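Local structure of glyoxalase family protein (Enterococcus faecalis, 2P25) at residues S14-T19 against L32-R37; L27-L32 against Q52-F57; P63-Y68 against G119-L124; L74-F79 against M111-D116. The protein is of unknown function but belongs to the glyoxalase/bleomycin resistance protein/dioxygenase superfamily, whose members are built from beta-alpha-beta-beta-beta modules. One frame throughout, in Å; residues are numbered along the deposited sequence.

Overall arrangement
From the N terminus, strand 6-13 leads into helix 16-26, and contact 1 closes the first loop by joining the start of that helix to edge strand 30-37. Contact 2 opens before contact 1 has closed, so the two cross, sharing Leu32; it joins the start of strand 30-37 to strand 52-58 of the same sheet. Contact 3 ties the loop after this strand to the start of strand 121-125. Between its two ends lies contact 4, which spans strand 121-125 from strand 73-80 to strand 110-115 in the second sheet and meets contact 3 along neighbouring strands 73-80 and 121-125. Contacts 2 and 4 touch through pairs such as Leu54 and Leu77, and all four reach the second subunit.

Contact 1 of 4, residues S14-T19 against L32-R37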
loop_
_atom_site.group_PDB
_atom_site.type_symbol
_atom_site.label_atom_id
_atom_site.label_comp_id
_atom_site.label_asym_id
_atom_site.label_seq_id
_atom_site.Cartn_x
_atom_site.Cartn_y
_atom_site.Cartn_z
ATOM N N SER A 14 7.203 0.405 14.105
ATOM C CA SER A 14 8.186 0.863 15.114
ATOM C C SER A 14 8.670 -0.214 16.076
ATOM O O SER A 14 9.788 -0.135 16.592
ATOM C CB SER A 14 7.615 2.010 15.960
ATOM O OG SER A 14 6.511 1.531 16.708
ATOM N N ASN A 15 7.834 -1.207 16.345
ATOM C CA ASN A 15 8.104 -2.118 17.452
ATOM C C ASN A 15 7.836 -3.564 17.077
ATOM O O ASN A 15 6.762 -3.898 16.573
ATOM C CB ASN A 15 7.229 -1.698 18.644
ATOM C CG ASN A 15 7.431 -2.585 19.879
ATOM O OD1 ASN A 15 6.807 -3.652 20.030
ATOM N ND2 ASN A 15 8.296 -2.135 20.767
ATOM N N TYR A 16 8.802 -4.435 17.375
ATOM C CA TYR A 16 8.718 -5.819 16.931
ATOM C C TYR A 16 7.556 -6.579 17.598
ATOM O O TYR A 16 6.746 -7.199 16.909
ATOM C CB TYR A 16 10.039 -6.546 17.206
ATOM C CG TYR A 16 10.029 -8.018 16.849
ATOM C CD1 TYR A 16 10.252 -8.440 15.531
ATOM C CD2 TYR A 16 9.846 -8.990 17.837
ATOM C CE1 TYR A 16 10.287 -9.799 15.214
ATOM C CE2 TYR A 16 9.852 -10.339 17.523
ATOM C CZ TYR A 16 10.079 -10.736 16.218
ATOM O OH TYR A 16 10.117 -12.081 15.905
ATOM N N GLN A 17 7.467 -6.532 18.928
ATOM C CA GLN A 17 6.401 -7.314 19.591
ATOM C C GLN A 17 4.999 -6.810 19.214
ATOM O O GLN A 17 4.068 -7.604 19.031
ATOM C CB GLN A 17 6.601 -7.413 21.117
ATOM C CG GLN A 17 5.760 -8.539 21.775
ATOM C CD GLN A 17 5.786 -9.884 20.994
ATOM O OE1 GLN A 17 6.857 -10.471 20.731
ATOM N NE2 GLN A 17 4.599 -10.360 20.615
ATOM N N ALA A 18 4.853 -5.493 19.065
ATOM C CA ALA A 18 3.581 -4.884 18.624
ATOM C C ALA A 18 3.165 -5.421 17.246
ATOM O O ALA A 18 1.991 -5.708 16.996
ATOM C CB ALA A 18 3.736 -3.379 18.556
ATOM N N THR A 19 4.155 -5.558 16.366
ATOM C CA THR A 19 3.956 -5.988 14.979
ATOM C C THR A 19 3.508 -7.458 14.959
ATOM O O THR A 19 2.533 -7.813 14.280
ATOM C CB THR A 19 5.235 -5.787 14.141
ATOM O OG1 THR A 19 5.587 -4.394 14.113
ATOM C CG2 THR A 19 5.015 -6.259 12.701
ATOM N N LEU A 32 6.465 -15.701 6.762
ATOM C CA LEU A 32 7.156 -16.294 5.621
ATOM C C LEU A 32 8.659 -16.274 5.853
ATOM O O LEU A 32 9.330 -17.289 5.689
ATOM C CB LEU A 32 6.820 -15.525 4.343
ATOM C CG LEU A 32 7.356 -16.074 3.033
ATOM C CD1 LEU A 32 6.788 -17.462 2.803
ATOM C CD2 LEU A 32 6.923 -15.115 1.921
ATOM N N ARG A 33 9.187 -15.106 6.213
ATOM C CA ARG A 33 10.594 -14.985 6.565
ATOM C C ARG A 33 10.813 -13.857 7.564
ATOM O O ARG A 33 10.025 -12.923 7.624
ATOM C CB ARG A 33 11.500 -14.890 5.314
ATOM C CG ARG A 33 11.434 -13.632 4.517
ATOM C CD ARG A 33 12.341 -13.758 3.255
ATOM N NE ARG A 33 11.833 -14.765 2.322
ATOM C CZ ARG A 33 10.790 -14.573 1.502
ATOM N NH1 ARG A 33 10.398 -15.550 0.692
ATOM N NH2 ARG A 33 10.139 -13.410 1.484
ATOM N N GLU A 34 11.871 -13.954 8.358
ATOM C CA GLU A 34 12.265 -12.882 9.281
ATOM C C GLU A 34 13.775 -12.789 9.242
ATOM O O GLU A 34 14.450 -13.796 9.409
ATOM C CB GLU A 34 11.822 -13.145 10.744
ATOM C CG GLU A 34 12.317 -12.020 11.711
ATOM C CD GLU A 34 11.934 -12.185 13.194
ATOM O OE1 GLU A 34 10.899 -12.793 13.475
ATOM O OE2 GLU A 34 12.677 -11.664 14.067
ATOM N N ASN A 35 14.303 -11.592 8.996
ATOM C CA ASN A 35 15.751 -11.395 8.962
ATOM C C ASN A 35 16.155 -10.033 9.488
ATOM O O ASN A 35 15.506 -9.043 9.186
ATOM C CB ASN A 35 16.261 -11.506 7.525
ATOM C CG ASN A 35 16.237 -12.926 7.004
ATOM O OD1 ASN A 35 17.121 -13.732 7.317
ATOM N ND2 ASN A 35 15.219 -13.240 6.201
ATOM N N HIS A 36 17.266 -9.983 10.217
ATOM C CA HIS A 36 17.747 -8.730 10.814
ATOM C C HIS A 36 18.810 -8.130 9.908
ATOM O O HIS A 36 19.767 -8.811 9.539
ATOM C CB HIS A 36 18.274 -9.012 12.231
ATOM C CG HIS A 36 17.245 -9.621 13.142
ATOM N ND1 HIS A 36 17.361 -9.616 14.517
ATOM C CD2 HIS A 36 16.067 -10.236 12.867
ATOM C CE1 HIS A 36 16.305 -10.211 15.048
ATOM N NE2 HIS A 36 15.502 -10.593 14.068
ATOM N N ARG A 37 18.631 -6.878 9.513
ATOM C CA ARG A 37 19.556 -6.252 8.579
ATOM C C ARG A 37 20.463 -5.282 9.338
ATOM O O ARG A 37 20.074 -4.137 9.571
ATOM C CB ARG A 37 18.792 -5.526 7.471
ATOM C CG ARG A 37 17.774 -6.393 6.750
ATOM C CD ARG A 37 16.598 -5.564 6.309
ATOM N NE ARG A 37 16.671 -5.152 4.918
ATOM C CZ ARG A 37 16.412 -3.929 4.462
ATOM N NH1 ARG A 37 16.054 -2.943 5.281
ATOM N NH2 ARG A 37 16.513 -3.691 3.161
#
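The Tyr16 ring presents its edge to Glu34, with OE1 of the carboxylate lying in the ring plane and the two planes inclined at 57°. Glu34 OE2 approaches the same ring obliquely, 3.2 Å from Tyr16 CE1. His36 also offers its edge, to this second oxygen, so each oxygen accepts from a different ring. The phenol donates from Tyr16 OH to Glu34 OE1 (2.7 Å) on the syn side, somewhat out of the carboxylate plane. His36 NE2 donates to Glu34 OE2 (3.0 Å) along the anti lone pair, with a nearly straight N-H...O angle of 165°. Two donors on different oxygens thus fix the rotation of the carboxylate. Glu34 spans the gap because CG is anti to its backbone N (chi1 177°) and the chain beyond stays extended; Tyr16 reaches out to it from the opposite direction. Lys20 hydrogen-bonds to Tyr16 OH and forms a weak, long ion pair with Glu34, which probably favours the charged carboxylate. The phenol projects from the first turn of helix 16-26, N-capped by Asn15. It packs on Ile58 and Ile43 of strands 52-58 and 42-49 on its way to edge strand 30-37.

Contact 2 of 4, residues L27-L32 against Q52-F57; sequences LGFEVL and QELEIF
With CG beside its backbone N and opposite the carbonyl carbon (chi1 -81°), Phe29 swings its ring toward strand 52-58, where Leu54 lies over one face. Leu32 sets CG anti to the backbone N instead (chi1 -175°), which carries its CD2 to the carboxylate of Glu53. The methyl of Leu54 makes a CH-pi contact: CD2 sits 4.0 Å from the Phe29 ring centroid and 17° off the ring normal, displaced toward the rim at CZ (3.8 Å from Leu54 CD2). The amide of Gln52 meets the edge of the same ring, its plane almost perpendicular to it, so face and edge are both engaged by residues two apart on one strand. These strands belong to a beta-alpha-beta-beta-beta module of the glyoxalase superfamily, in which strand 42-49 runs between 30-37 and 52-58; Phe29, just ahead of its strand, also packs on Leu49. Helix 16-26 covers Leu54 through Tyr23, and Phe3 of the second subunit packs against both Phe29 and Gln52. At the more exposed end, Leu32 CD2 touches Glu53 OE1 and OE2 evenly, each at 3.6 Å, an apolar cover for a carboxylate that also forms a weak, long ion pair with Arg33.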
loop_
_atom_site.group_PDB
_atom_site.type_symbol
_atom_site.label_atom_id
_atom_site.label_comp_id
_atom_site.label_asym_id
_atom_site.label_seq_id
_atom_site.Cartn_x
_atom_site.Cartn_y
_atom_site.Cartn_z
ATOM N N LEU A 27 -4.490 -10.429 13.051
ATOM C CA LEU A 27 -4.911 -10.444 11.651
ATOM C C LEU A 27 -4.686 -11.807 10.987
ATOM O O LEU A 27 -5.245 -12.077 9.915
ATOM C CB LEU A 27 -4.206 -9.340 10.852
ATOM C CG LEU A 27 -5.021 -8.034 10.730
ATOM C CD1 LEU A 27 -5.817 -7.682 11.982
ATOM C CD2 LEU A 27 -4.238 -6.886 10.228
ATOM N N GLY A 28 -3.866 -12.644 11.620
ATOM C CA GLY A 28 -3.684 -14.024 11.171
ATOM C C GLY A 28 -2.741 -14.217 10.006
ATOM O O GLY A 28 -2.792 -15.251 9.319
ATOM N N PHE A 29 -1.860 -13.248 9.768
ATOM C CA PHE A 29 -0.806 -13.442 8.800
ATOM C C PHE A 29 0.151 -14.481 9.381
ATOM O O PHE A 29 0.269 -14.614 10.614
ATOM C CB PHE A 29 -0.102 -12.122 8.519
ATOM C CG PHE A 29 -0.832 -11.263 7.555
ATOM C CD1 PHE A 29 -0.574 -11.364 6.182
ATOM C CD2 PHE A 29 -1.769 -10.344 8.003
ATOM C CE1 PHE A 29 -1.236 -10.554 5.260
ATOM C CE2 PHE A 29 -2.452 -9.509 7.086
ATOM C CZ PHE A 29 -2.185 -9.628 5.714
ATOM N N GLU A 30 0.751 -15.274 8.505
ATOM C CA GLU A 30 1.771 -16.214 8.925
ATOM C C GLU A 30 3.137 -15.666 8.560
ATOM O O GLU A 30 3.290 -14.975 7.549
ATOM C CB GLU A 30 1.540 -17.567 8.242
ATOM C CG GLU A 30 0.310 -18.313 8.809
ATOM C CD GLU A 30 -0.080 -19.530 7.994
ATOM O OE1 GLU A 30 0.740 -19.983 7.157
ATOM O OE2 GLU A 30 -1.214 -20.045 8.206
ATOM N N VAL A 31 4.154 -16.010 9.350
ATOM C CA VAL A 31 5.511 -15.602 8.987
ATOM C C VAL A 31 6.021 -16.411 7.788
ATOM O O VAL A 31 5.985 -17.652 7.788
ATOM C CB VAL A 31 6.496 -15.756 10.178
ATOM C CG1 VAL A 31 7.919 -15.472 9.716
ATOM C CG2 VAL A 31 6.095 -14.836 11.331
ATOM N N LEU A 32 6.465 -15.701 6.762
ATOM C CA LEU A 32 7.156 -16.294 5.621
ATOM C C LEU A 32 8.659 -16.274 5.853
ATOM O O LEU A 32 9.330 -17.289 5.689
ATOM C CB LEU A 32 6.820 -15.525 4.343
ATOM C CG LEU A 32 7.356 -16.074 3.033
ATOM C CD1 LEU A 32 6.788 -17.462 2.803
ATOM C CD2 LEU A 32 6.923 -15.115 1.921
ATOM N N GLN A 52 -1.683 -13.200 -0.630
ATOM C CA GLN A 52 -1.290 -11.867 -0.267
ATOM C C GLN A 52 0.060 -11.897 0.473
ATOM O O GLN A 52 0.296 -12.786 1.284
ATOM C CB GLN A 52 -2.374 -11.302 0.633
ATOM C CG GLN A 52 -2.329 -9.819 0.780
ATOM C CD GLN A 52 -3.060 -9.362 2.007
ATOM O OE1 GLN A 52 -4.072 -9.956 2.393
ATOM N NE2 GLN A 52 -2.566 -8.297 2.628
ATOM N N GLU A 53 0.939 -10.941 0.186
ATOM C CA GLU A 53 2.181 -10.823 0.955
ATOM C C GLU A 53 2.359 -9.426 1.528
ATOM O O GLU A 53 2.063 -8.416 0.872
ATOM C CB GLU A 53 3.378 -11.223 0.106
ATOM C CG GLU A 53 4.706 -11.258 0.848
ATOM C CD GLU A 53 5.743 -12.154 0.150
ATOM O OE1 GLU A 53 5.348 -13.106 -0.563
ATOM O OE2 GLU A 53 6.955 -11.899 0.327
ATOM N N LEU A 54 2.826 -9.381 2.768
ATOM C CA LEU A 54 3.023 -8.117 3.451
ATOM C C LEU A 54 4.459 -8.091 3.937
ATOM O O LEU A 54 4.899 -9.031 4.597
ATOM C CB LEU A 54 2.044 -8.045 4.629
ATOM C CG LEU A 54 1.403 -6.767 5.083
ATOM C CD1 LEU A 54 0.550 -6.152 3.955
ATOM C CD2 LEU A 54 0.577 -7.103 6.315
ATOM N N GLU A 55 5.207 -7.060 3.570
ATOM C CA GLU A 55 6.596 -6.895 3.991
ATOM C C GLU A 55 6.696 -5.787 5.020
ATOM O O GLU A 55 6.357 -4.646 4.717
ATOM C CB GLU A 55 7.396 -6.510 2.779
ATOM C CG GLU A 55 8.856 -6.479 2.908
ATOM C CD GLU A 55 9.485 -6.532 1.534
ATOM O OE1 GLU A 55 9.529 -7.634 0.912
ATOM O OE2 GLU A 55 9.901 -5.467 1.072
ATOM N N ILE A 56 7.184 -6.103 6.210
ATOM C CA ILE A 56 7.212 -5.108 7.277
ATOM C C ILE A 56 8.646 -4.837 7.673
ATOM O O ILE A 56 9.389 -5.781 7.992
ATOM C CB ILE A 56 6.385 -5.544 8.499
ATOM C CG1 ILE A 56 4.997 -6.034 8.045
ATOM C CG2 ILE A 56 6.311 -4.396 9.513
ATOM C CD1 ILE A 56 4.055 -6.362 9.155
ATOM N N PHE A 57 9.040 -3.573 7.627
ATOM C CA PHE A 57 10.361 -3.137 8.065
ATOM C C PHE A 57 10.168 -2.535 9.453
ATOM O O PHE A 57 9.355 -1.646 9.611
ATOM C CB PHE A 57 10.910 -2.063 7.103
ATOM C CG PHE A 57 11.206 -2.604 5.726
ATOM C CD1 PHE A 57 12.499 -2.998 5.378
ATOM C CD2 PHE A 57 10.188 -2.717 4.789
ATOM C CE1 PHE A 57 12.760 -3.513 4.099
ATOM C CE2 PHE A 57 10.434 -3.244 3.525
ATOM C CZ PHE A 57 11.719 -3.623 3.173
#

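Contact 3 of 4, residues P63-Y68 against G119-L124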
loop_
_atom_site.group_PDB
_atom_site.type_symbol
_atom_site.label_atom_id
_atom_site.label_comp_id
_atom_site.label_asym_id
_atom_site.label_seq_id
_atom_site.Cartn_x
_atom_site.Cartn_y
_atom_site.Cartn_z
ATOM N N PRO A 63 10.057 8.222 12.025
ATOM C CA PRO A 63 9.157 9.143 12.719
ATOM C C PRO A 63 7.682 8.846 12.417
ATOM O O PRO A 63 7.365 8.031 11.536
ATOM C CB PRO A 63 9.542 10.516 12.129
ATOM C CG PRO A 63 9.983 10.183 10.754
ATOM C CD PRO A 63 10.740 8.876 10.895
ATOM N N ALA A 64 6.802 9.545 13.123
ATOM C CA ALA A 64 5.362 9.324 13.023
ATOM C C ALA A 64 4.848 9.475 11.598
ATOM O O ALA A 64 5.328 10.307 10.828
ATOM C CB ALA A 64 4.614 10.296 13.936
ATOM N N ARG A 65 3.839 8.684 11.275
ATOM C CA ARG A 65 3.178 8.793 9.982
ATOM C C ARG A 65 2.536 10.196 9.916
ATOM O O ARG A 65 1.762 10.574 10.800
ATOM C CB ARG A 65 2.094 7.724 9.898
ATOM C CG ARG A 65 1.319 7.785 8.578
ATOM C CD ARG A 65 0.191 6.751 8.574
ATOM N NE ARG A 65 -0.572 6.814 7.332
ATOM C CZ ARG A 65 -1.624 7.602 7.134
ATOM N NH1 ARG A 65 -2.032 8.433 8.092
ATOM N NH2 ARG A 65 -2.258 7.564 5.963
ATOM N N PRO A 66 2.874 10.987 8.888
ATOM C CA PRO A 66 2.262 12.329 8.787
ATOM C C PRO A 66 0.746 12.304 8.716
ATOM O O PRO A 66 0.157 11.437 8.100
ATOM C CB PRO A 66 2.833 12.885 7.478
ATOM C CG PRO A 66 4.145 12.203 7.343
ATOM C CD PRO A 66 3.880 10.778 7.829
ATOM N N SER A 67 0.130 13.266 9.397
ATOM C CA SER A 67 -1.302 13.440 9.315
ATOM C C SER A 67 -1.596 14.927 9.515
ATOM O O SER A 67 -0.764 15.683 10.053
ATOM C CB SER A 67 -2.013 12.549 10.349
ATOM O OG SER A 67 -1.636 12.937 11.679
ATOM N N TYR A 68 -2.751 15.370 9.028
ATOM C CA TYR A 68 -3.177 16.763 9.240
ATOM C C TYR A 68 -2.134 17.814 8.819
ATOM O O TYR A 68 -1.703 18.651 9.612
ATOM C CB TYR A 68 -3.671 16.943 10.702
ATOM C CG TYR A 68 -4.810 15.990 10.994
ATOM C CD1 TYR A 68 -6.107 16.275 10.561
ATOM C CD2 TYR A 68 -4.585 14.776 11.655
ATOM C CE1 TYR A 68 -7.168 15.376 10.794
ATOM C CE2 TYR A 68 -5.627 13.878 11.891
ATOM C CZ TYR A 68 -6.914 14.191 11.448
ATOM O OH TYR A 68 -7.936 13.305 11.686
ATOM N N GLY A 119 -0.633 3.591 13.870
ATOM C CA GLY A 119 -1.657 4.502 13.332
ATOM C C GLY A 119 -1.883 4.426 11.830
ATOM O O GLY A 119 -2.500 5.338 11.251
ATOM N N LEU A 120 -1.407 3.355 11.186
ATOM C CA LEU A 120 -1.668 3.165 9.758
ATOM C C LEU A 120 -3.146 2.871 9.570
ATOM O O LEU A 120 -3.652 1.924 10.181
ATOM C CB LEU A 120 -0.859 1.991 9.190
ATOM C CG LEU A 120 -1.094 1.713 7.689
ATOM C CD1 LEU A 120 -0.796 2.949 6.764
ATOM C CD2 LEU A 120 -0.268 0.508 7.273
ATOM N N PRO A 121 -3.862 3.679 8.760
ATOM C CA PRO A 121 -5.274 3.332 8.498
ATOM C C PRO A 121 -5.417 2.076 7.653
ATOM O O PRO A 121 -4.774 1.929 6.587
ATOM C CB PRO A 121 -5.824 4.565 7.736
ATOM C CG PRO A 121 -4.782 5.674 7.984
ATOM C CD PRO A 121 -3.475 4.940 8.104
ATOM N N LEU A 122 -6.292 1.182 8.120
ATOM C CA LEU A 122 -6.597 -0.052 7.423
ATOM C C LEU A 122 -8.102 -0.063 7.254
ATOM O O LEU A 122 -8.851 0.057 8.234
ATOM C CB LEU A 122 -6.110 -1.262 8.225
ATOM C CG LEU A 122 -4.583 -1.289 8.439
ATOM C CD1 LEU A 122 -4.200 -2.400 9.436
ATOM C CD2 LEU A 122 -3.914 -1.551 7.064
ATOM N N GLU A 123 -8.547 -0.171 6.009
ATOM C CA GLU A 123 -9.980 -0.102 5.738
ATOM C C GLU A 123 -10.611 -1.486 5.596
ATOM O O GLU A 123 -9.990 -2.398 5.053
ATOM C CB GLU A 123 -10.175 0.704 4.476
ATOM C CG GLU A 123 -11.604 1.094 4.147
ATOM C CD GLU A 123 -11.693 1.699 2.762
ATOM O OE1 GLU A 123 -11.109 2.771 2.539
ATOM O OE2 GLU A 123 -12.293 1.091 1.866
ATOM N N LEU A 124 -11.864 -1.610 6.040
ATOM C CA LEU A 124 -12.725 -2.743 5.696
ATOM C C LEU A 124 -13.786 -2.228 4.743
ATOM O O LEU A 124 -14.397 -1.176 4.986
ATOM C CB LEU A 124 -13.403 -3.288 6.959
ATOM C CG LEU A 124 -12.540 -3.805 8.114
ATOM C CD1 LEU A 124 -13.426 -4.247 9.295
ATOM C CD2 LEU A 124 -11.653 -4.942 7.641
#
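The long loop between strands 52-58 and 73-80 is joined here to the start of strand 121-125, through Arg65, whose guanidinium meets Pro121. The proline points its CD edge at one face of the guanidinium: Pro121 CD is set over the centre, 3.4 Å from Arg65 CZ and 3.5 Å from Arg65 NE. Beside it, Pro121 CG comes to 3.7 Å from Arg65 NH2. The arginine reaches this position fully stretched, with CG anti to the backbone N (chi1 179°) and an extended chain as far as NE. A final turn of about a right angle (chi4 -89°) then brings a face of the planar group toward Pro121 CD. Leu120 crosses the Arg65 side chain at about a right angle, with CD1 3.9 Å from Arg65 NE, while Gly119 O approaches Arg65 CD at 4.1 Å. Gly119 takes a positive phi (82°) in the turn before the strand, and Leu120 N is held by Asp116 OD1. At the subunit interface, Leu120 packs on Leu74 of the second subunit and Pro66 on Pro66 of the second subunit. A saturated ring has no pi electrons to offer the cation, so the contact probably rests on dispersion and close fit. It uses the flat face of the guanidinium and leaves its N-H groups to point outward in their plane, where NH2 forms a salt bridge with Glu70 and a hydrogen bond to Arg75 O.

Contact 4 of 4, residues L74-F79 against M111-D116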
loop_
_atom_site.group_PDB
_atom_site.type_symbol
_atom_site.label_atom_id
_atom_site.label_comp_id
_atom_site.label_asym_id
_atom_site.label_seq_id
_atom_site.Cartn_x
_atom_site.Cartn_y
_atom_site.Cartn_z
ATOM N N LEU A 74 1.817 6.410 -0.267
ATOM C CA LEU A 74 0.760 5.439 0.080
ATOM C C LEU A 74 -0.016 5.891 1.314
ATOM O O LEU A 74 0.574 6.302 2.311
ATOM C CB LEU A 74 1.395 4.083 0.287
ATOM C CG LEU A 74 1.779 3.385 -1.029
ATOM C CD1 LEU A 74 2.831 2.291 -0.775
ATOM C CD2 LEU A 74 0.507 2.784 -1.670
ATOM N N ARG A 75 -1.341 5.822 1.224
ATOM C CA ARG A 75 -2.243 6.374 2.234
ATOM C C ARG A 75 -2.850 5.291 3.142
ATOM O O ARG A 75 -2.804 5.385 4.370
ATOM C CB ARG A 75 -3.393 7.112 1.510
ATOM C CG ARG A 75 -4.456 7.688 2.414
ATOM C CD ARG A 75 -5.513 8.291 1.487
ATOM N NE ARG A 75 -6.641 8.910 2.164
ATOM C CZ ARG A 75 -7.000 10.198 2.031
ATOM N NH1 ARG A 75 -6.292 11.072 1.291
ATOM N NH2 ARG A 75 -8.069 10.627 2.684
ATOM N N HIS A 76 -3.475 4.305 2.532
ATOM C CA HIS A 76 -4.094 3.212 3.320
ATOM C C HIS A 76 -4.174 1.937 2.532
ATOM O O HIS A 76 -3.961 1.934 1.318
ATOM C CB HIS A 76 -5.443 3.627 3.947
ATOM C CG HIS A 76 -6.566 3.855 2.961
ATOM N ND1 HIS A 76 -7.098 2.858 2.175
ATOM C CD2 HIS A 76 -7.300 4.966 2.703
ATOM C CE1 HIS A 76 -8.095 3.347 1.453
ATOM N NE2 HIS A 76 -8.218 4.631 1.738
ATOM N N LEU A 77 -4.490 0.839 3.233
ATOM C CA LEU A 77 -4.679 -0.449 2.595
ATOM C C LEU A 77 -6.081 -0.892 2.967
ATOM O O LEU A 77 -6.475 -0.716 4.111
ATOM C CB LEU A 77 -3.695 -1.459 3.189
ATOM C CG LEU A 77 -3.722 -2.894 2.717
ATOM C CD1 LEU A 77 -3.525 -2.973 1.206
ATOM C CD2 LEU A 77 -2.566 -3.631 3.458
ATOM N N ALA A 78 -6.843 -1.385 1.992
ATOM C CA ALA A 78 -8.241 -1.753 2.245
ATOM C C ALA A 78 -8.435 -3.231 2.024
ATOM O O ALA A 78 -7.967 -3.761 1.009
ATOM C CB ALA A 78 -9.140 -0.976 1.303
ATOM N N PHE A 79 -9.192 -3.866 2.927
ATOM C CA PHE A 79 -9.524 -5.277 2.816
ATOM C C PHE A 79 -10.978 -5.451 2.356
ATOM O O PHE A 79 -11.869 -4.767 2.856
ATOM C CB PHE A 79 -9.337 -5.953 4.188
ATOM C CG PHE A 79 -7.920 -5.946 4.682
ATOM C CD1 PHE A 79 -7.010 -6.886 4.223
ATOM C CD2 PHE A 79 -7.491 -5.007 5.626
ATOM C CE1 PHE A 79 -5.674 -6.876 4.679
ATOM C CE2 PHE A 79 -6.181 -5.010 6.092
ATOM C CZ PHE A 79 -5.272 -5.961 5.615
HETATM N N MSE A 111 -18.393 0.380 4.905
HETATM C CA MSE A 111 -16.946 0.489 5.115
HETATM C C MSE A 111 -16.671 1.085 6.483
HETATM O O MSE A 111 -17.526 1.747 7.076
HETATM C CB MSE A 111 -16.295 1.381 4.044
HETATM C CG MSE A 111 -16.908 2.740 4.002
HETATM SE SE MSE A 111 -15.992 3.918 2.759
HETATM C CE MSE A 111 -14.404 4.308 3.856
ATOM N N THR A 112 -15.476 0.805 7.000
ATOM C CA THR A 112 -14.978 1.491 8.182
ATOM C C THR A 112 -13.441 1.345 8.181
ATOM O O THR A 112 -12.870 0.692 7.288
ATOM C CB THR A 112 -15.580 0.942 9.490
ATOM O OG1 THR A 112 -15.207 1.828 10.580
ATOM C CG2 THR A 112 -15.067 -0.492 9.778
ATOM N N PHE A 113 -12.805 1.942 9.183
ATOM C CA PHE A 113 -11.355 1.889 9.367
ATOM C C PHE A 113 -10.998 1.407 10.756
ATOM O O PHE A 113 -11.710 1.660 11.737
ATOM C CB PHE A 113 -10.717 3.278 9.211
ATOM C CG PHE A 113 -10.575 3.745 7.790
ATOM C CD1 PHE A 113 -9.404 3.488 7.076
ATOM C CD2 PHE A 113 -11.614 4.426 7.169
ATOM C CE1 PHE A 113 -9.264 3.943 5.748
ATOM C CE2 PHE A 113 -11.492 4.889 5.838
ATOM C CZ PHE A 113 -10.337 4.636 5.128
ATOM N N PHE A 114 -9.884 0.689 10.824
ATOM C CA PHE A 114 -9.181 0.441 12.068
ATOM C C PHE A 114 -7.728 0.851 11.808
ATOM O O PHE A 114 -7.413 1.300 10.708
ATOM C CB PHE A 114 -9.324 -1.015 12.549
ATOM C CG PHE A 114 -8.761 -2.058 11.606
ATOM C CD1 PHE A 114 -7.596 -2.766 11.954
ATOM C CD2 PHE A 114 -9.422 -2.378 10.421
ATOM C CE1 PHE A 114 -7.078 -3.754 11.118
ATOM C CE2 PHE A 114 -8.903 -3.350 9.570
ATOM C CZ PHE A 114 -7.745 -4.048 9.928
ATOM N N PHE A 115 -6.862 0.756 12.814
ATOM C CA PHE A 115 -5.516 1.325 12.687
ATOM C C PHE A 115 -4.534 0.375 13.272
ATOM O O PHE A 115 -4.815 -0.296 14.266
ATOM C CB PHE A 115 -5.455 2.679 13.415
ATOM C CG PHE A 115 -6.424 3.664 12.855
ATOM C CD1 PHE A 115 -6.052 4.488 11.800
ATOM C CD2 PHE A 115 -7.751 3.726 13.337
ATOM C CE1 PHE A 115 -6.984 5.365 11.229
ATOM C CE2 PHE A 115 -8.673 4.590 12.766
ATOM C CZ PHE A 115 -8.294 5.407 11.722
ATOM N N ASP A 116 -3.372 0.299 12.623
ATOM C CA ASP A 116 -2.281 -0.537 13.139
ATOM C C ASP A 116 -1.622 0.155 14.348
ATOM O O ASP A 116 -2.006 1.276 14.715
ATOM C CB ASP A 116 -1.355 -1.008 11.984
ATOM C CG ASP A 116 -0.097 -0.125 11.782
ATOM O OD1 ASP A 116 -0.003 0.979 12.313
ATOM O OD2 ASP A 116 0.811 -0.603 11.060
#
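His76 and Phe113 form a T-shaped pair, the edge of the phenylalanine directed at the face of the imidazole. The ring centroids are 5.2 Å apart and the planes stand at 78°; Phe113 CE1 lies above the rim of the imidazole, 3.9 Å from His76 CG. The histidine adopts the crowded position between its backbone N and carbonyl carbon (chi1 68°), which raises the ring from the strand with a face turned to Phe113. Phe113 has its CG opposite the carbonyl carbon, and its ring reaches across the sheet to the imidazole at about a right angle. The next residue, Phe114, emerges on the other face of the sheet. A chi1 of 62° carries its ring toward Phe79, where the two meet obliquely, Phe114 CZ lying 4.3 Å from Phe79 CE2. Strand 121-125 runs between the two strands, with Glu123 touching both His76 and Phe113 on one face and Leu122 touching Phe114 on the other. The His76 ring also meets His8 of the second subunit, whose strand pairs antiparallel with 73-80. The sheet thereby continues across the interface, and the 1-4-3-2 strand order matches the repeated beta-alpha-beta-beta-beta module of the glyoxalase superfamily.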